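PDB 3BHW: BREX protein BrxA from Magnetospirillum magneticum, which probably forms part of a type 1 BREX system, which protects bacteria against double-stranded DNA phages by blocking replication of the phage DNA. Local coordinates for residues L17-L30 / W75-I87. Residues are numbered along the deposited sequence; the frame is centred on the assembly and turned at random. Where two conformers were deposited one is given.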
loop_
_atom_site.group_PDB
_atom_site.type_symbol
_atom_site.label_atom_id
_atom_site.label_comp_id
_atom_site.label_asym_id
_atom_site.label_seq_id
_atom_site.Cartn_x
_atom_site.Cartn_y
_atom_site.Cartn_z
ATOM N N LEU A 17 5.419 2.474 -1.310
ATOM C CA LEU A 17 5.411 1.101 -1.811
ATOM C C LEU A 17 6.822 0.497 -1.968
ATOM O O LEU A 17 7.038 -0.660 -1.637
ATOM C CB LEU A 17 4.625 1.007 -3.105
ATOM C CG LEU A 17 3.185 1.503 -2.924
ATOM C CD1 LEU A 17 2.463 1.364 -4.271
ATOM C CD2 LEU A 17 2.413 0.775 -1.853
ATOM N N LYS A 18 7.749 1.303 -2.455
ATOM C CA LYS A 18 9.145 0.934 -2.595
ATOM C C LYS A 18 9.307 -0.403 -3.283
ATOM O O LYS A 18 9.694 -1.400 -2.682
ATOM C CB LYS A 18 9.787 0.906 -1.227
ATOM C CG LYS A 18 9.946 2.296 -0.613
ATOM C CD LYS A 18 10.845 2.224 0.576
ATOM C CE LYS A 18 11.130 3.597 1.083
ATOM N NZ LYS A 18 12.201 4.232 0.306
ATOM N N LEU A 19 9.034 -0.406 -4.578
ATOM C CA LEU A 19 9.040 -1.660 -5.340
ATOM C C LEU A 19 10.364 -2.428 -5.309
ATOM O O LEU A 19 10.353 -3.663 -5.049
ATOM C CB LEU A 19 8.596 -1.438 -6.777
ATOM C CG LEU A 19 8.623 -2.733 -7.560
ATOM C CD1 LEU A 19 7.686 -3.784 -6.978
ATOM C CD2 LEU A 19 8.282 -2.443 -9.000
ATOM N N PRO A 20 11.497 -1.734 -5.582
ATOM C CA PRO A 20 12.725 -2.516 -5.606
ATOM C C PRO A 20 12.955 -3.320 -4.306
ATOM O O PRO A 20 13.296 -4.529 -4.327
ATOM C CB PRO A 20 13.810 -1.449 -5.816
ATOM C CG PRO A 20 13.080 -0.348 -6.580
ATOM C CD PRO A 20 11.741 -0.310 -5.912
ATOM N N GLU A 21 12.804 -2.657 -3.174
ATOM C CA GLU A 21 12.975 -3.339 -1.902
ATOM C C GLU A 21 11.926 -4.428 -1.737
ATOM O O GLU A 21 12.201 -5.498 -1.201
ATOM C CB GLU A 21 12.823 -2.377 -0.752
ATOM C CG GLU A 21 14.028 -1.474 -0.545
ATOM C CD GLU A 21 13.929 -0.178 -1.302
ATOM O OE1 GLU A 21 13.137 -0.098 -2.302
ATOM O OE2 GLU A 21 14.653 0.766 -0.898
ATOM N N SER A 22 10.716 -4.159 -2.199
ATOM C CA SER A 22 9.635 -5.097 -2.007
ATOM C C SER A 22 9.904 -6.372 -2.817
ATOM O O SER A 22 9.514 -7.464 -2.409
ATOM C CB SER A 22 8.273 -4.486 -2.411
ATOM O OG SER A 22 7.771 -3.642 -1.374
ATOM N N ARG A 23 10.550 -6.223 -3.980
ATOM C CA ARG A 23 10.887 -7.381 -4.822
ATOM C C ARG A 23 11.853 -8.305 -4.109
ATOM O O ARG A 23 11.791 -9.521 -4.252
ATOM C CB ARG A 23 11.556 -6.939 -6.098
ATOM C CG ARG A 23 10.656 -6.118 -7.075
ATOM C CD ARG A 23 11.198 -6.331 -8.463
ATOM N NE ARG A 23 10.609 -5.523 -9.533
ATOM C CZ ARG A 23 9.706 -5.981 -10.411
ATOM N NH1 ARG A 23 9.217 -7.202 -10.272
ATOM N NH2 ARG A 23 9.272 -5.226 -11.421
ATOM N N ILE A 24 12.746 -7.717 -3.322
ATOM C CA ILE A 24 13.778 -8.493 -2.659
ATOM C C ILE A 24 13.103 -9.253 -1.524
ATOM O O ILE A 24 13.373 -10.435 -1.317
ATOM C CB ILE A 24 14.967 -7.639 -2.124
ATOM C CG1 ILE A 24 15.809 -7.126 -3.309
ATOM C CG2 ILE A 24 15.844 -8.488 -1.210
ATOM C CD1 ILE A 24 16.625 -5.905 -3.014
ATOM N N ILE A 25 12.163 -8.595 -0.858
ATOM C CA ILE A 25 11.464 -9.194 0.281
ATOM C C ILE A 25 10.560 -10.313 -0.213
ATOM O O ILE A 25 10.508 -11.397 0.382
ATOM C CB ILE A 25 10.717 -8.104 1.131
ATOM C CG1 ILE A 25 11.731 -7.238 1.916
ATOM C CG2 ILE A 25 9.729 -8.739 2.132
ATOM C CD1 ILE A 25 11.275 -5.813 2.218
ATOM N N ALA A 26 9.877 -10.071 -1.340
ATOM C CA ALA A 26 9.075 -11.098 -2.015
ATOM C C ALA A 26 9.908 -12.321 -2.404
ATOM O O ALA A 26 9.439 -13.455 -2.269
ATOM C CB ALA A 26 8.372 -10.519 -3.231
ATOM N N GLY A 27 11.145 -12.111 -2.865
ATOM C CA GLY A 27 12.089 -13.220 -3.068
ATOM C C GLY A 27 12.313 -14.058 -1.821
ATOM O O GLY A 27 12.253 -15.286 -1.873
ATOM N N LEU A 28 12.575 -13.379 -0.709
ATOM C CA LEU A 28 12.820 -14.038 0.560
ATOM C C LEU A 28 11.600 -14.786 1.020
ATOM O O LEU A 28 11.718 -15.846 1.648
ATOM C CB LEU A 28 13.229 -13.035 1.628
ATOM C CG LEU A 28 14.695 -12.603 1.553
ATOM C CD1 LEU A 28 14.861 -11.257 2.241
ATOM C CD2 LEU A 28 15.563 -13.666 2.200
ATOM N N LEU A 29 10.417 -14.234 0.738
ATOM C CA LEU A 29 9.184 -14.927 1.114
ATOM C C LEU A 29 9.028 -16.201 0.272
ATOM O O LEU A 29 8.620 -17.250 0.780
ATOM C CB LEU A 29 7.963 -14.012 0.990
ATOM C CG LEU A 29 7.909 -12.976 2.136
ATOM C CD1 LEU A 29 6.854 -11.891 1.869
ATOM C CD2 LEU A 29 7.661 -13.656 3.465
ATOM N N LEU A 30 9.382 -16.113 -1.014
ATOM C CA LEU A 30 9.253 -17.250 -1.919
ATOM C C LEU A 30 10.320 -18.317 -1.689
ATOM O O LEU A 30 10.095 -19.489 -1.991
ATOM C CB LEU A 30 9.281 -16.788 -3.371
ATOM C CG LEU A 30 8.020 -16.039 -3.799
ATOM C CD1 LEU A 30 8.210 -15.230 -5.119
ATOM C CD2 LEU A 30 6.818 -16.999 -3.824
ATOM N N TRP A 75 3.225 -12.782 -4.157
ATOM C CA TRP A 75 4.673 -12.612 -3.977
ATOM C C TRP A 75 5.415 -12.832 -5.299
ATOM O O TRP A 75 6.326 -12.075 -5.620
ATOM C CB TRP A 75 5.239 -13.557 -2.919
ATOM C CG TRP A 75 4.548 -13.553 -1.623
ATOM C CD1 TRP A 75 3.759 -12.568 -1.087
ATOM C CD2 TRP A 75 4.614 -14.585 -0.657
ATOM N NE1 TRP A 75 3.330 -12.932 0.166
ATOM C CE2 TRP A 75 3.816 -14.187 0.441
ATOM C CE3 TRP A 75 5.276 -15.817 -0.598
ATOM C CZ2 TRP A 75 3.678 -14.978 1.591
ATOM C CZ3 TRP A 75 5.101 -16.613 0.524
ATOM C CH2 TRP A 75 4.312 -16.191 1.598
ATOM N N GLN A 76 5.000 -13.826 -6.078
ATOM C CA GLN A 76 5.694 -14.130 -7.330
ATOM C C GLN A 76 5.505 -12.972 -8.335
ATOM O O GLN A 76 6.418 -12.629 -9.070
ATOM C CB GLN A 76 5.188 -15.467 -7.890
ATOM C CG GLN A 76 6.081 -16.084 -8.953
ATOM C CD GLN A 76 7.056 -17.142 -8.416
ATOM O OE1 GLN A 76 8.208 -17.193 -8.840
ATOM N NE2 GLN A 76 6.596 -17.987 -7.496
ATOM N N MET A 77 4.320 -12.359 -8.322
ATOM C CA MET A 77 4.038 -11.169 -9.118
ATOM C C MET A 77 4.920 -9.984 -8.740
ATOM O O MET A 77 5.385 -9.229 -9.616
ATOM C CB MET A 77 2.572 -10.754 -8.960
ATOM C CG MET A 77 1.591 -11.787 -9.439
ATOM S SD MET A 77 -0.125 -11.254 -9.345
ATOM C CE MET A 77 -0.077 -9.819 -10.395
ATOM N N VAL A 78 5.128 -9.808 -7.444
ATOM C CA VAL A 78 5.985 -8.724 -6.943
ATOM C C VAL A 78 7.411 -8.975 -7.392
ATOM O O VAL A 78 8.041 -8.085 -7.954
ATOM C CB VAL A 78 5.902 -8.543 -5.408
ATOM C CG1 VAL A 78 6.853 -7.433 -4.963
ATOM C CG2 VAL A 78 4.500 -8.178 -5.045
ATOM N N ARG A 79 7.882 -10.197 -7.189
ATOM C CA ARG A 79 9.278 -10.523 -7.489
ATOM C C ARG A 79 9.571 -10.481 -8.984
ATOM O O ARG A 79 10.597 -9.919 -9.405
ATOM C CB ARG A 79 9.667 -11.888 -6.908
ATOM C CG ARG A 79 11.157 -12.159 -7.083
ATOM C CD ARG A 79 11.510 -13.597 -6.791
ATOM N NE ARG A 79 10.999 -14.500 -7.816
ATOM C CZ ARG A 79 10.799 -15.806 -7.635
ATOM N NH1 ARG A 79 11.037 -16.376 -6.456
ATOM N NH2 ARG A 79 10.327 -16.539 -8.626
ATOM N N ASP A 80 8.660 -11.054 -9.778
ATOM C CA ASP A 80 8.927 -11.366 -11.185
ATOM C C ASP A 80 8.237 -10.471 -12.194
ATOM O O ASP A 80 8.663 -10.387 -13.337
ATOM C CB ASP A 80 8.579 -12.833 -11.473
ATOM C CG ASP A 80 9.463 -13.813 -10.702
ATOM O OD1 ASP A 80 10.650 -13.493 -10.421
ATOM O OD2 ASP A 80 8.971 -14.920 -10.385
ATOM N N GLY A 81 7.188 -9.780 -11.782
ATOM C CA GLY A 81 6.336 -9.107 -12.753
ATOM C C GLY A 81 6.927 -7.814 -13.264
ATOM O O GLY A 81 7.950 -7.315 -12.749
ATOM N N SER A 82 6.264 -7.259 -14.265
ATOM C CA SER A 82 6.667 -6.007 -14.843
ATOM C C SER A 82 6.503 -4.928 -13.786
ATOM O O SER A 82 5.865 -5.133 -12.743
ATOM C CB SER A 82 5.807 -5.678 -16.070
ATOM O OG SER A 82 4.464 -5.392 -15.687
ATOM N N THR A 83 7.063 -3.776 -14.080
ATOM C CA THR A 83 7.020 -2.641 -13.198
ATOM C C THR A 83 5.586 -2.290 -12.751
ATOM O O THR A 83 5.321 -2.159 -11.553
ATOM C CB THR A 83 7.758 -1.462 -13.850
ATOM O OG1 THR A 83 9.141 -1.815 -13.992
ATOM C CG2 THR A 83 7.688 -0.248 -12.954
ATOM N N GLN A 84 4.661 -2.152 -13.688
ATOM C CA GLN A 84 3.279 -1.799 -13.339
ATOM C C GLN A 84 2.562 -2.964 -12.638
ATOM O O GLN A 84 1.843 -2.769 -11.647
ATOM C CB GLN A 84 2.519 -1.318 -14.586
ATOM C CG GLN A 84 1.053 -0.921 -14.348
ATOM C CD GLN A 84 0.882 0.531 -13.885
ATOM O OE1 GLN A 84 0.735 0.808 -12.680
ATOM N NE2 GLN A 84 0.902 1.464 -14.839
ATOM N N VAL A 85 2.767 -4.189 -13.114
ATOM C CA VAL A 85 2.101 -5.317 -12.482
ATOM C C VAL A 85 2.586 -5.438 -11.024
ATOM O O VAL A 85 1.777 -5.553 -10.102
ATOM C CB VAL A 85 2.257 -6.646 -13.301
ATOM C CG1 VAL A 85 1.672 -7.796 -12.556
ATOM C CG2 VAL A 85 1.581 -6.534 -14.662
ATOM N N ALA A 86 3.905 -5.429 -10.835
ATOM C CA ALA A 86 4.497 -5.592 -9.501
ATOM C C ALA A 86 4.079 -4.459 -8.563
ATOM O O ALA A 86 3.723 -4.706 -7.398
ATOM C CB ALA A 86 6.058 -5.735 -9.601
ATOM N N ILE A 87 4.108 -3.220 -9.043
ATOM C CA ILE A 87 3.763 -2.107 -8.137
ATOM C C ILE A 87 2.294 -2.192 -7.699
ATOM O O ILE A 87 1.987 -1.945 -6.542
ATOM C CB ILE A 87 4.070 -0.735 -8.748
ATOM C CG1 ILE A 87 4.059 0.341 -7.667
ATOM C CG2 ILE A 87 3.126 -0.441 -9.894
ATOM C CD1 ILE A 87 5.427 0.791 -7.258
HETATM O O HOH W 1 11.029 -2.909 -12.293
HETATM O O HOH W 2 13.010 -16.193 -4.467
#
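Arg23 reaches from helix 19-30 to the turn between helices 75-80 and 83-87 and grips one backbone oxygen with both terminal nitrogens: NH1 and NH2 each lie 2.8 Å from Gly81 O. That oxygen sits near the guanidinium plane, yet sharing it bends both bonds to about 140°. The chain, extended from CG to NE, carries the charge to the helix end, where NH1 also bonds weakly to Arg79 O. A long arginine suits this place: the last carbonyls of a helix generally have no i+4 N-H to accept from, and its several donors can reach them.

The tight part is the apolar seam between the helices. Val78 fits as a knob among Leu19, Ser22, Arg23 and Ala26, and also touches Leu67, Ala89 and Val90. Small Ala26 permits close approach of helices 19-30 and 75-80, whose axes come within 7.8 Å; its CB rests 3.8 Å from Val78 CB. Leu19, with CG anti to the backbone N (chi1 179°), inserts CD1 against Ala86 CB at 3.7 Å. At the other end Leu29 CB stands over the six-membered ring of Trp75 in a CH-pi contact, 3.8 Å from its centroid, while Leu30 CD2 meets the ring edge; the indole NE1 is satisfied by Leu67 O.

Toward solvent the packing gives way to charge and water. Leu30 CD1 lies over one face of the Arg79 guanidinium, which turns its NE to Asp80 OD1 (2.8 Å). One water joins Arg79 NH1, weakly, to Gly27 O, and another links Arg23 NH2 with Thr83 OG1.

The chemistry thus implies an apolar seam bordered by arginines, in which Arg23 ties the first helix to the turn after helix 75-80 by backbone oxygens rather than a carboxylate.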